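Local coordinates for type IV pilus secretin PilQ family protein (Vibrio cholerae, PDB 6W6M) that forms a fourteen-subunit outer-membrane secretin required for natural competence, and probably serves as the channel through which the type IVa pilus crosses that membrane, at residues D266-I271 with N293-R298; I323-V328 with L480-D485; S356-L361 with V374-N379; L378-A383 with D533-L538. All blocks are in the same frame, centred on the assembly; numbering follows the deposited sequence.

Contact 1: residues D266-I271 with N293-R298; sequences DIAAMI and NSLLIR
Leu295 has its CG beside its own backbone N and opposite the carbonyl carbon (chi1 -77°), a position that turns both methyls of the strand residue to the helix. Ile267 has CG1 in the same kind of position, and its CG2 therefore stands anti to the backbone N and meets the leucine. The two leucine branches divide the helix surface between them. CD1 touches Ile267 CG2 at 3.7 Å. CD2 comes to 3.6 Å from Ala268 CB. Two consecutive helix residues thus receive one strand side chain. The small Ala268 lets the backbones come close, with its CA 7.3 Å from the CA of Leu295. No hydrogen bond joins the two segments, and all three touching residues are buried. Helix 264-271 lies on a three-stranded antiparallel sheet in which strand 294-299 is central. The order strand, helix, strand, strand, helix is that of the ring-building domains found in the periplasmic part of secretins. Ile288 of strand 285-289 touches both Ala268 and Leu295. Ile259 touches both Ile267 and Leu295, while Ile311 of the second helix, 303-314, packs on Ile267. Where the strand begins, Asn293 and Ser294 both face Asp289, a G1 beta bulge.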
loop_
_atom_site.group_PDB
_atom_site.type_symbol
_atom_site.label_atom_id
_atom_site.label_comp_id
_atom_site.label_asym_id
_atom_site.label_seq_id
_atom_site.Cartn_x
_atom_site.Cartn_y
_atom_site.Cartn_z
ATOM N N ASP A 266 -33.079 -26.494 -15.564
ATOM C CA ASP A 266 -34.047 -25.575 -14.979
ATOM C C ASP A 266 -35.011 -26.301 -14.048
ATOM O O ASP A 266 -35.320 -25.812 -12.954
ATOM C CB ASP A 266 -34.812 -24.857 -16.086
ATOM C CG ASP A 266 -33.906 -24.049 -16.990
ATOM O OD1 ASP A 266 -32.805 -23.669 -16.544
ATOM O OD2 ASP A 266 -34.291 -23.785 -18.148
ATOM N N ILE A 267 -35.488 -27.473 -14.463
ATOM C CA ILE A 267 -36.435 -28.223 -13.648
ATOM C C ILE A 267 -35.770 -28.737 -12.377
ATOM O O ILE A 267 -36.371 -28.716 -11.299
ATOM C CB ILE A 267 -37.056 -29.356 -14.478
ATOM C CG1 ILE A 267 -38.103 -28.775 -15.422
ATOM C CG2 ILE A 267 -37.668 -30.401 -13.584
ATOM C CD1 ILE A 267 -38.867 -29.800 -16.184
ATOM N N ALA A 268 -34.522 -29.188 -12.472
ATOM C CA ALA A 268 -33.814 -29.606 -11.270
ATOM C C ALA A 268 -33.554 -28.436 -10.336
ATOM O O ALA A 268 -33.455 -28.626 -9.122
ATOM C CB ALA A 268 -32.501 -30.285 -11.639
ATOM N N ALA A 269 -33.418 -27.225 -10.873
ATOM C CA ALA A 269 -33.216 -26.072 -10.003
ATOM C C ALA A 269 -34.524 -25.631 -9.361
ATOM O O ALA A 269 -34.520 -25.024 -8.286
ATOM C CB ALA A 269 -32.586 -24.922 -10.780
ATOM N N MET A 270 -35.649 -25.906 -10.011
ATOM C CA MET A 270 -36.927 -25.548 -9.407
ATOM C C MET A 270 -37.390 -26.566 -8.370
ATOM O O MET A 270 -37.883 -26.174 -7.309
ATOM C CB MET A 270 -37.992 -25.388 -10.488
ATOM C CG MET A 270 -39.392 -25.297 -9.945
ATOM S SD MET A 270 -40.602 -25.043 -11.242
ATOM C CE MET A 270 -39.917 -26.066 -12.537
ATOM N N ILE A 271 -37.219 -27.862 -8.636
ATOM C CA ILE A 271 -37.733 -28.879 -7.722
ATOM C C ILE A 271 -36.857 -28.979 -6.482
ATOM O O ILE A 271 -37.355 -29.043 -5.356
ATOM C CB ILE A 271 -37.854 -30.234 -8.437
ATOM C CG1 ILE A 271 -39.092 -30.258 -9.327
ATOM C CG2 ILE A 271 -37.901 -31.352 -7.439
ATOM C CD1 ILE A 271 -40.363 -29.982 -8.595
ATOM N N ASN A 293 -30.663 -35.394 -21.407
ATOM C CA ASN A 293 -31.736 -34.540 -20.890
ATOM C C ASN A 293 -32.634 -35.312 -19.921
ATOM O O ASN A 293 -33.813 -35.544 -20.182
ATOM C CB ASN A 293 -32.555 -33.939 -22.040
ATOM C CG ASN A 293 -33.486 -32.829 -21.587
ATOM O OD1 ASN A 293 -33.199 -32.108 -20.642
ATOM N ND2 ASN A 293 -34.605 -32.691 -22.265
ATOM N N SER A 294 -32.050 -35.726 -18.796
ATOM C CA SER A 294 -32.774 -36.570 -17.854
ATOM C C SER A 294 -32.462 -36.179 -16.420
ATOM O O SER A 294 -31.415 -35.607 -16.119
ATOM C CB SER A 294 -32.451 -38.052 -18.055
ATOM O OG SER A 294 -32.903 -38.498 -19.315
ATOM N N LEU A 295 -33.391 -36.509 -15.529
ATOM C CA LEU A 295 -33.210 -36.353 -14.097
ATOM C C LEU A 295 -33.040 -37.718 -13.447
ATOM O O LEU A 295 -33.582 -38.716 -13.918
ATOM C CB LEU A 295 -34.397 -35.629 -13.468
ATOM C CG LEU A 295 -34.398 -34.123 -13.692
ATOM C CD1 LEU A 295 -35.636 -33.491 -13.101
ATOM C CD2 LEU A 295 -33.155 -33.537 -13.083
ATOM N N LEU A 296 -32.287 -37.754 -12.356
ATOM C CA LEU A 296 -32.041 -38.978 -11.603
ATOM C C LEU A 296 -32.345 -38.680 -10.143
ATOM O O LEU A 296 -31.613 -37.925 -9.501
ATOM C CB LEU A 296 -30.602 -39.445 -11.805
ATOM C CG LEU A 296 -30.060 -40.779 -11.308
ATOM C CD1 LEU A 296 -29.010 -41.286 -12.270
ATOM C CD2 LEU A 296 -29.447 -40.598 -9.939
ATOM N N ILE A 297 -33.435 -39.244 -9.624
ATOM C CA ILE A 297 -33.970 -38.869 -8.320
ATOM C C ILE A 297 -33.913 -40.063 -7.376
ATOM O O ILE A 297 -34.096 -41.214 -7.793
ATOM C CB ILE A 297 -35.410 -38.330 -8.437
ATOM C CG1 ILE A 297 -35.425 -37.016 -9.209
ATOM C CG2 ILE A 297 -36.040 -38.157 -7.071
ATOM C CD1 ILE A 297 -36.798 -36.560 -9.593
ATOM N N ARG A 298 -33.649 -39.779 -6.098
ATOM C CA ARG A 298 -33.595 -40.788 -5.040
ATOM C C ARG A 298 -34.414 -40.280 -3.856
ATOM O O ARG A 298 -33.993 -39.353 -3.159
ATOM C CB ARG A 298 -32.159 -41.075 -4.633
ATOM C CG ARG A 298 -32.020 -41.991 -3.437
ATOM C CD ARG A 298 -30.564 -42.288 -3.148
ATOM N NE ARG A 298 -30.402 -43.357 -2.173
ATOM C CZ ARG A 298 -30.542 -44.646 -2.455
ATOM N NH1 ARG A 298 -30.855 -45.028 -3.682
ATOM N NH2 ARG A 298 -30.379 -45.555 -1.509
#

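Contact 2: residues I323-V328 with L480-D485; sequences IEARIV and LSVTQD
Ile327 reaches out from its strand and touches two residues of the other segment with two different branches. Its CD1, at the end of the longer branch, lies 3.7 Å from Val482 CG1. Its CG2 lies 3.6 Å from Gln484 NE2, an apolar methyl beside an amide nitrogen. In both contacts the isoleucine and its partner lie flank to flank, pointing opposite ways. Val482 has CG1 anti to its backbone N (chi1 179°), and this sends its two methyls to different neighbours. CG1 goes to Ile327, and CG2 makes a looser contact with Ala325 CB at 4.4 Å. Gln484 is extended along its whole chain, which carries the amide out to the isoleucine. The two strands are not hydrogen-bonded to each other. Their axes pass 9.1 Å apart, and their N-to-C directions differ by 38°. This is face-to-face packing of two sheets, as in a beta sandwich. Strand 320-347 belongs to the sheet with the long strands 404-429 and 549-568, and strand 475-493 to the four-stranded sheet of 434-513. The pairing is consistent with the double wall of secretins, where an inner gate sheet packs on the outer barrel. In the second shell, Gln484 NE2 has a weak hydrogen bond to Gln504 OE1 on strand 496-513. Leu464 of strand 456-471 lies against Val482. Leu560 and Ile562 of strand 549-568 pack on Ile327, and Ser422 of strand 404-429 touches both Ile327 and Gln484.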
loop_
_atom_site.group_PDB
_atom_site.type_symbol
_atom_site.label_atom_id
_atom_site.label_comp_id
_atom_site.label_asym_id
_atom_site.label_seq_id
_atom_site.Cartn_x
_atom_site.Cartn_y
_atom_site.Cartn_z
ATOM N N ILE A 323 -42.327 -9.682 -33.252
ATOM C CA ILE A 323 -42.403 -8.281 -32.845
ATOM C C ILE A 323 -41.738 -7.406 -33.898
ATOM O O ILE A 323 -40.652 -7.723 -34.392
ATOM C CB ILE A 323 -41.772 -8.041 -31.453
ATOM C CG1 ILE A 323 -42.560 -8.767 -30.367
ATOM C CG2 ILE A 323 -41.746 -6.569 -31.113
ATOM C CD1 ILE A 323 -41.949 -10.056 -29.936
ATOM N N GLU A 324 -42.418 -6.333 -34.286
ATOM C CA GLU A 324 -41.884 -5.432 -35.294
ATOM C C GLU A 324 -42.028 -3.961 -34.935
ATOM O O GLU A 324 -43.129 -3.446 -34.799
ATOM C CB GLU A 324 -42.536 -5.690 -36.650
ATOM C CG GLU A 324 -41.962 -4.823 -37.754
ATOM C CD GLU A 324 -42.575 -5.115 -39.103
ATOM O OE1 GLU A 324 -43.479 -5.971 -39.169
ATOM O OE2 GLU A 324 -42.151 -4.486 -40.094
ATOM N N ALA A 325 -40.893 -3.295 -34.796
ATOM C CA ALA A 325 -40.844 -1.874 -34.480
ATOM C C ALA A 325 -40.710 -1.053 -35.754
ATOM O O ALA A 325 -40.265 -1.537 -36.787
ATOM C CB ALA A 325 -39.695 -1.569 -33.518
ATOM N N ARG A 326 -41.112 0.211 -35.677
ATOM C CA ARG A 326 -41.046 1.084 -36.844
ATOM C C ARG A 326 -40.754 2.512 -36.418
ATOM O O ARG A 326 -41.542 3.111 -35.690
ATOM C CB ARG A 326 -42.348 1.034 -37.635
ATOM C CG ARG A 326 -42.192 1.445 -39.054
ATOM C CD ARG A 326 -43.520 1.678 -39.701
ATOM N NE ARG A 326 -43.380 1.812 -41.145
ATOM C CZ ARG A 326 -44.075 2.665 -41.883
ATOM N NH1 ARG A 326 -44.954 3.473 -41.308
ATOM N NH2 ARG A 326 -43.883 2.725 -43.192
ATOM N N ILE A 327 -39.645 3.066 -36.890
ATOM C CA ILE A 327 -39.216 4.409 -36.533
ATOM C C ILE A 327 -39.297 5.268 -37.781
ATOM O O ILE A 327 -38.694 4.927 -38.805
ATOM C CB ILE A 327 -37.794 4.419 -35.957
ATOM C CG1 ILE A 327 -37.765 3.680 -34.627
ATOM C CG2 ILE A 327 -37.300 5.831 -35.777
ATOM C CD1 ILE A 327 -36.398 3.414 -34.123
ATOM N N VAL A 328 -40.042 6.368 -37.705
ATOM C CA VAL A 328 -40.271 7.240 -38.850
ATOM C C VAL A 328 -39.881 8.665 -38.484
ATOM O O VAL A 328 -40.214 9.143 -37.396
ATOM C CB VAL A 328 -41.740 7.183 -39.309
ATOM C CG1 VAL A 328 -41.929 7.992 -40.553
ATOM C CG2 VAL A 328 -42.159 5.765 -39.555
ATOM N N LEU A 480 -40.195 -3.116 -23.446
ATOM C CA LEU A 480 -39.686 -2.647 -24.764
ATOM C C LEU A 480 -38.475 -1.735 -24.542
ATOM O O LEU A 480 -38.562 -0.843 -23.682
ATOM C CB LEU A 480 -40.807 -1.886 -25.479
ATOM C CG LEU A 480 -42.027 -2.718 -25.863
ATOM C CD1 LEU A 480 -43.124 -1.831 -26.429
ATOM C CD2 LEU A 480 -41.650 -3.801 -26.860
ATOM N N SER A 481 -37.398 -1.952 -25.300
ATOM C CA SER A 481 -36.366 -0.905 -25.519
ATOM C C SER A 481 -36.094 -0.760 -27.018
ATOM O O SER A 481 -35.767 -1.772 -27.654
ATOM C CB SER A 481 -35.104 -1.234 -24.769
ATOM O OG SER A 481 -34.805 -0.225 -23.819
ATOM N N VAL A 482 -36.224 0.454 -27.554
ATOM C CA VAL A 482 -35.922 0.693 -29.002
ATOM C C VAL A 482 -34.995 1.909 -29.132
ATOM O O VAL A 482 -35.391 2.986 -28.660
ATOM C CB VAL A 482 -37.221 0.921 -29.799
ATOM C CG1 VAL A 482 -36.950 1.186 -31.269
ATOM C CG2 VAL A 482 -38.207 -0.222 -29.627
ATOM N N THR A 483 -33.805 1.754 -29.736
ATOM C CA THR A 483 -32.887 2.882 -29.852
ATOM C C THR A 483 -32.396 3.043 -31.281
ATOM O O THR A 483 -32.416 2.106 -32.076
ATOM C CB THR A 483 -31.650 2.758 -28.934
ATOM O OG1 THR A 483 -30.627 2.002 -29.585
ATOM C CG2 THR A 483 -31.983 2.096 -27.621
ATOM N N GLN A 484 -31.913 4.248 -31.577
ATOM C CA GLN A 484 -31.291 4.557 -32.861
ATOM C C GLN A 484 -30.210 5.613 -32.665
ATOM O O GLN A 484 -30.509 6.804 -32.719
ATOM C CB GLN A 484 -32.330 5.047 -33.847
ATOM C CG GLN A 484 -31.821 5.135 -35.241
ATOM C CD GLN A 484 -32.839 5.680 -36.181
ATOM O OE1 GLN A 484 -32.827 5.369 -37.360
ATOM N NE2 GLN A 484 -33.732 6.502 -35.669
ATOM N N ASP A 485 -28.963 5.196 -32.486
ATOM C CA ASP A 485 -27.847 6.102 -32.237
ATOM C C ASP A 485 -26.895 6.129 -33.426
ATOM O O ASP A 485 -26.871 5.224 -34.253
ATOM C CB ASP A 485 -27.078 5.703 -30.983
ATOM C CG ASP A 485 -27.977 5.341 -29.840
ATOM O OD1 ASP A 485 -29.037 5.969 -29.679
ATOM O OD2 ASP A 485 -27.623 4.411 -29.092
#

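Contact 3: residues S356-L361 with V374-N379; sequences SIESNL and VDEFLN
Ser356 lays its hydroxyl against the backbone of Glu376, with OG 3.2 Å from Glu376 O and 3.5 Å from Glu376 CB. The first of these is a hydrogen bond given by the serine. It meets the carbonyl from one side, with a C=O to OG angle of 121°, and OG is tilted somewhat out of the carbonyl plane. OG sits between its own backbone N and carbonyl carbon (chi1 77°). From there it also accepts a hydrogen bond from Ser359 N, 3.0 Å from OG. Ser356 is thus the N-cap of helix 357-362, and its one hydroxyl ties the helix start to 374-379. Ser359 CB adds a contact with the same carbonyl, 3.6 Å from Glu376 O. On the flank, Glu358 and Glu376 are both bent at chi2, and their OE1 atoms come within 3.8 Å of each other. The carboxylate planes are turned 73° apart. Like charges at this distance would probably disfavour each other. Glu358 OE1 also has a long, weak ion pair with Arg341 of the third subunit, which may offset this. Met345 of strand 320-347 touches both Ser359 and Phe377. Phe377 also packs on Leu404 and Asp406 of strand 404-429, so helix 357-362 and the weakly bonded helical turn 374-377 lie side by side against the long strands 320-347 and 404-429.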
loop_
_atom_site.group_PDB
_atom_site.type_symbol
_atom_site.label_atom_id
_atom_site.label_comp_id
_atom_site.label_asym_id
_atom_site.label_seq_id
_atom_site.Cartn_x
_atom_site.Cartn_y
_atom_site.Cartn_z
ATOM N N SER A 356 -17.639 58.426 -46.135
ATOM C CA SER A 356 -16.728 58.406 -45.003
ATOM C C SER A 356 -15.800 59.606 -45.092
ATOM O O SER A 356 -15.884 60.394 -46.034
ATOM C CB SER A 356 -15.918 57.115 -44.965
ATOM O OG SER A 356 -14.882 57.140 -45.915
ATOM N N ILE A 357 -14.931 59.767 -44.104
ATOM C CA ILE A 357 -13.949 60.840 -44.094
ATOM C C ILE A 357 -12.730 60.490 -44.939
ATOM O O ILE A 357 -12.183 61.342 -45.639
ATOM C CB ILE A 357 -13.565 61.171 -42.636
ATOM C CG1 ILE A 357 -14.761 61.809 -41.935
ATOM C CG2 ILE A 357 -12.357 62.072 -42.566
ATOM C CD1 ILE A 357 -14.420 62.505 -40.677
ATOM N N GLU A 358 -12.311 59.227 -44.911
ATOM C CA GLU A 358 -11.212 58.798 -45.766
ATOM C C GLU A 358 -11.603 58.855 -47.238
ATOM O O GLU A 358 -10.753 59.066 -48.112
ATOM C CB GLU A 358 -10.769 57.392 -45.372
ATOM C CG GLU A 358 -10.153 57.302 -43.977
ATOM C CD GLU A 358 -11.186 57.325 -42.860
ATOM O OE1 GLU A 358 -12.322 56.863 -43.083
ATOM O OE2 GLU A 358 -10.863 57.811 -41.758
ATOM N N SER A 359 -12.890 58.687 -47.533
ATOM C CA SER A 359 -13.359 58.834 -48.903
ATOM C C SER A 359 -13.176 60.261 -49.394
ATOM O O SER A 359 -12.627 60.485 -50.477
ATOM C CB SER A 359 -14.822 58.411 -48.998
ATOM O OG SER A 359 -15.312 58.508 -50.321
ATOM N N ASN A 360 -13.617 61.244 -48.609
ATOM C CA ASN A 360 -13.471 62.637 -49.017
ATOM C C ASN A 360 -12.008 63.053 -49.059
ATOM O O ASN A 360 -11.627 63.919 -49.851
ATOM C CB ASN A 360 -14.251 63.553 -48.078
ATOM C CG ASN A 360 -15.740 63.419 -48.237
ATOM O OD1 ASN A 360 -16.226 62.887 -49.227
ATOM N ND2 ASN A 360 -16.477 63.914 -47.262
ATOM N N LEU A 361 -11.173 62.473 -48.202
ATOM C CA LEU A 361 -9.756 62.813 -48.257
ATOM C C LEU A 361 -9.079 62.164 -49.457
ATOM O O LEU A 361 -8.023 62.624 -49.901
ATOM C CB LEU A 361 -9.061 62.410 -46.959
ATOM C CG LEU A 361 -9.520 63.134 -45.694
ATOM C CD1 LEU A 361 -8.751 62.634 -44.496
ATOM C CD2 LEU A 361 -9.352 64.624 -45.838
ATOM N N VAL A 374 -12.219 50.677 -51.567
ATOM C CA VAL A 374 -13.462 49.980 -51.898
ATOM C C VAL A 374 -14.369 49.885 -50.681
ATOM O O VAL A 374 -15.599 49.852 -50.804
ATOM C CB VAL A 374 -13.162 48.592 -52.484
ATOM C CG1 VAL A 374 -14.401 48.030 -53.140
ATOM C CG2 VAL A 374 -12.025 48.674 -53.478
ATOM N N ASP A 375 -13.781 49.834 -49.489
ATOM C CA ASP A 375 -14.554 49.741 -48.259
ATOM C C ASP A 375 -14.967 51.098 -47.714
ATOM O O ASP A 375 -16.067 51.226 -47.168
ATOM C CB ASP A 375 -13.751 48.990 -47.202
ATOM C CG ASP A 375 -13.629 47.520 -47.515
ATOM O OD1 ASP A 375 -14.391 47.036 -48.378
ATOM O OD2 ASP A 375 -12.765 46.851 -46.913
ATOM N N GLU A 376 -14.114 52.114 -47.846
ATOM C CA GLU A 376 -14.501 53.459 -47.444
ATOM C C GLU A 376 -15.467 54.093 -48.430
ATOM O O GLU A 376 -16.087 55.108 -48.109
ATOM C CB GLU A 376 -13.265 54.339 -47.295
ATOM C CG GLU A 376 -12.042 53.605 -46.789
ATOM C CD GLU A 376 -12.225 53.038 -45.398
ATOM O OE1 GLU A 376 -13.117 53.513 -44.663
ATOM O OE2 GLU A 376 -11.474 52.111 -45.033
ATOM N N PHE A 377 -15.609 53.514 -49.621
ATOM C CA PHE A 377 -16.473 54.095 -50.636
ATOM C C PHE A 377 -17.944 53.947 -50.278
ATOM O O PHE A 377 -18.712 54.900 -50.442
ATOM C CB PHE A 377 -16.171 53.450 -51.991
ATOM C CG PHE A 377 -17.191 53.740 -53.052
ATOM C CD1 PHE A 377 -17.360 55.020 -53.542
ATOM C CD2 PHE A 377 -17.965 52.730 -53.576
ATOM C CE1 PHE A 377 -18.296 55.285 -54.512
ATOM C CE2 PHE A 377 -18.900 52.992 -54.547
ATOM C CZ PHE A 377 -19.063 54.272 -55.014
ATOM N N LEU A 378 -18.346 52.789 -49.764
ATOM C CA LEU A 378 -19.757 52.430 -49.695
ATOM C C LEU A 378 -20.480 53.181 -48.585
ATOM O O LEU A 378 -19.952 53.344 -47.485
ATOM C CB LEU A 378 -19.904 50.922 -49.496
ATOM C CG LEU A 378 -19.415 50.022 -50.637
ATOM C CD1 LEU A 378 -19.485 48.565 -50.244
ATOM C CD2 LEU A 378 -20.207 50.260 -51.905
ATOM N N ASN A 379 -21.689 53.647 -48.889
ATOM C CA ASN A 379 -22.539 54.291 -47.896
ATOM C C ASN A 379 -23.307 53.259 -47.087
ATOM O O ASN A 379 -23.235 53.238 -45.857
ATOM C CB ASN A 379 -23.520 55.247 -48.576
ATOM C CG ASN A 379 -22.952 56.625 -48.765
ATOM O OD1 ASN A 379 -23.523 57.609 -48.315
ATOM N ND2 ASN A 379 -21.821 56.707 -49.433
#

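Contact 4: residues L378-A383 with D533-L538; sequences LNVNLA and DKVPLL
Val380 opens the contact, with its CG2 4.4 Å from Val535 CG2. This is a loose meeting of methyls, made just after strand 518-534 ends. With the preceding Asn379, Val380 faces Trp342 in a classic beta bulge, and the side chains of both touch Trp342. Next to touch is Leu382, which has the largest share of the contact. Its CG lies beside the backbone N and anti to the carbonyl carbon (chi1 -62°), and both methyls meet Asp533. CD1 lies 3.6 Å from Asp533 O, and CD2 lies 3.6 Å from Asp533 OD2. The two side chains lie alongside each other, pointing opposite ways. Strands 380-382 and 518-534 are both part of the large antiparallel sheet that forms the subunit's share of the secretin barrel. They are bridged by strands 320-347 and 549-568. Arg550 of strand 549-568 makes a salt bridge to Asp533 OD2, so the carboxylate has its charge partner beside the leucine. At the end of the segment, Ala383 O accepts a hydrogen bond from Arg550 NH1. Asp533 and Lys534 pair antiparallel with a strand of the third subunit, which continues the sheet across the interface.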
loop_
_atom_site.group_PDB
_atom_site.type_symbol
_atom_site.label_atom_id
_atom_site.label_comp_id
_atom_site.label_asym_id
_atom_site.label_seq_id
_atom_site.Cartn_x
_atom_site.Cartn_y
_atom_site.Cartn_z
ATOM N N LEU A 378 -18.346 52.789 -49.764
ATOM C CA LEU A 378 -19.757 52.430 -49.695
ATOM C C LEU A 378 -20.480 53.181 -48.585
ATOM O O LEU A 378 -19.952 53.344 -47.485
ATOM C CB LEU A 378 -19.904 50.922 -49.496
ATOM C CG LEU A 378 -19.415 50.022 -50.637
ATOM C CD1 LEU A 378 -19.485 48.565 -50.244
ATOM C CD2 LEU A 378 -20.207 50.260 -51.905
ATOM N N ASN A 379 -21.689 53.647 -48.889
ATOM C CA ASN A 379 -22.539 54.291 -47.896
ATOM C C ASN A 379 -23.307 53.259 -47.087
ATOM O O ASN A 379 -23.235 53.238 -45.857
ATOM C CB ASN A 379 -23.520 55.247 -48.576
ATOM C CG ASN A 379 -22.952 56.625 -48.765
ATOM O OD1 ASN A 379 -23.523 57.609 -48.315
ATOM N ND2 ASN A 379 -21.821 56.707 -49.433
ATOM N N VAL A 380 -24.058 52.404 -47.768
ATOM C CA VAL A 380 -24.873 51.383 -47.129
ATOM C C VAL A 380 -24.324 50.031 -47.543
ATOM O O VAL A 380 -24.228 49.735 -48.739
ATOM C CB VAL A 380 -26.348 51.526 -47.514
ATOM C CG1 VAL A 380 -27.138 50.352 -47.019
ATOM C CG2 VAL A 380 -26.899 52.807 -46.961
ATOM N N ASN A 381 -23.970 49.205 -46.560
ATOM C CA ASN A 381 -23.296 47.925 -46.786
ATOM C C ASN A 381 -24.044 46.827 -46.031
ATOM O O ASN A 381 -23.644 46.446 -44.934
ATOM C CB ASN A 381 -21.846 48.028 -46.343
ATOM C CG ASN A 381 -21.011 46.865 -46.800
ATOM O OD1 ASN A 381 -21.259 46.280 -47.846
ATOM N ND2 ASN A 381 -20.015 46.515 -46.010
ATOM N N LEU A 382 -25.099 46.282 -46.635
ATOM C CA LEU A 382 -25.968 45.298 -46.008
ATOM C C LEU A 382 -26.181 44.125 -46.946
ATOM O O LEU A 382 -27.307 43.742 -47.263
ATOM C CB LEU A 382 -27.290 45.940 -45.610
ATOM C CG LEU A 382 -27.162 47.070 -44.590
ATOM C CD1 LEU A 382 -28.495 47.686 -44.295
ATOM C CD2 LEU A 382 -26.525 46.569 -43.318
ATOM N N ALA A 383 -25.086 43.572 -47.454
ATOM C CA ALA A 383 -25.165 42.501 -48.433
ATOM C C ALA A 383 -25.649 41.203 -47.802
ATOM O O ALA A 383 -25.325 40.883 -46.657
ATOM C CB ALA A 383 -23.804 42.272 -49.081
ATOM N N ASP A 533 -31.930 44.450 -40.291
ATOM C CA ASP A 533 -31.101 45.584 -39.896
ATOM C C ASP A 533 -31.197 46.662 -40.960
ATOM O O ASP A 533 -31.069 46.378 -42.148
ATOM C CB ASP A 533 -29.644 45.203 -39.650
ATOM C CG ASP A 533 -28.984 44.645 -40.858
ATOM O OD1 ASP A 533 -29.665 44.477 -41.878
ATOM O OD2 ASP A 533 -27.767 44.385 -40.796
ATOM N N LYS A 534 -31.426 47.897 -40.531
ATOM C CA LYS A 534 -31.834 48.927 -41.467
ATOM C C LYS A 534 -31.233 50.269 -41.089
ATOM O O LYS A 534 -30.461 50.389 -40.142
ATOM C CB LYS A 534 -33.352 49.028 -41.540
ATOM C CG LYS A 534 -34.039 49.183 -40.220
ATOM C CD LYS A 534 -35.472 49.580 -40.452
ATOM C CE LYS A 534 -36.335 49.324 -39.248
ATOM N NZ LYS A 534 -37.762 49.162 -39.629
ATOM N N VAL A 535 -31.571 51.274 -41.884
ATOM C CA VAL A 535 -31.180 52.655 -41.588
ATOM C C VAL A 535 -32.291 53.317 -40.782
ATOM O O VAL A 535 -33.467 53.192 -41.154
ATOM C CB VAL A 535 -30.899 53.412 -42.883
ATOM C CG1 VAL A 535 -30.614 54.867 -42.607
ATOM C CG2 VAL A 535 -29.722 52.786 -43.590
ATOM N N PRO A 536 -31.969 54.013 -39.686
ATOM C CA PRO A 536 -32.994 54.325 -38.674
ATOM C C PRO A 536 -34.323 54.872 -39.174
ATOM O O PRO A 536 -35.363 54.530 -38.600
ATOM C CB PRO A 536 -32.255 55.322 -37.784
ATOM C CG PRO A 536 -30.889 54.782 -37.771
ATOM C CD PRO A 536 -30.620 54.295 -39.168
ATOM N N LEU A 537 -34.343 55.696 -40.214
ATOM C CA LEU A 537 -35.616 56.242 -40.666
ATOM C C LEU A 537 -35.996 55.850 -42.082
ATOM O O LEU A 537 -37.185 55.784 -42.393
ATOM C CB LEU A 537 -35.608 57.770 -40.562
ATOM C CG LEU A 537 -36.885 58.423 -41.087
ATOM C CD1 LEU A 537 -38.079 57.985 -40.248
ATOM C CD2 LEU A 537 -36.760 59.933 -41.110
ATOM N N LEU A 538 -35.020 55.590 -42.948
ATOM C CA LEU A 538 -35.320 55.328 -44.345
ATOM C C LEU A 538 -35.769 53.897 -44.580
ATOM O O LEU A 538 -36.558 53.647 -45.494
ATOM C CB LEU A 538 -34.097 55.639 -45.195
ATOM C CG LEU A 538 -33.725 57.114 -45.176
ATOM C CD1 LEU A 538 -32.425 57.358 -45.910
ATOM C CD2 LEU A 538 -34.846 57.925 -45.783
#

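Overall arrangement
The four contacts follow the long axis of the subunit. Contact 1 belongs to a small domain, and its centre is 39 Å from that of contact 2, with no touch between them. Contact 2 joins the two sheets nearer the middle of the chain. Contacts 3 and 4 lie at the far end, their centres 98 and 89 Å from that of contact 1. Their own centres are 15 Å apart, and they share Leu378 and Asn379, where helix 374-377 leads into strand 380-382. Contacts 2 and 4 are linked through neighbouring strands 320-347 and 380-382, although their centres are 52 Å apart. Contacts 1, 3 and 4 each reach both the second and the third subunit.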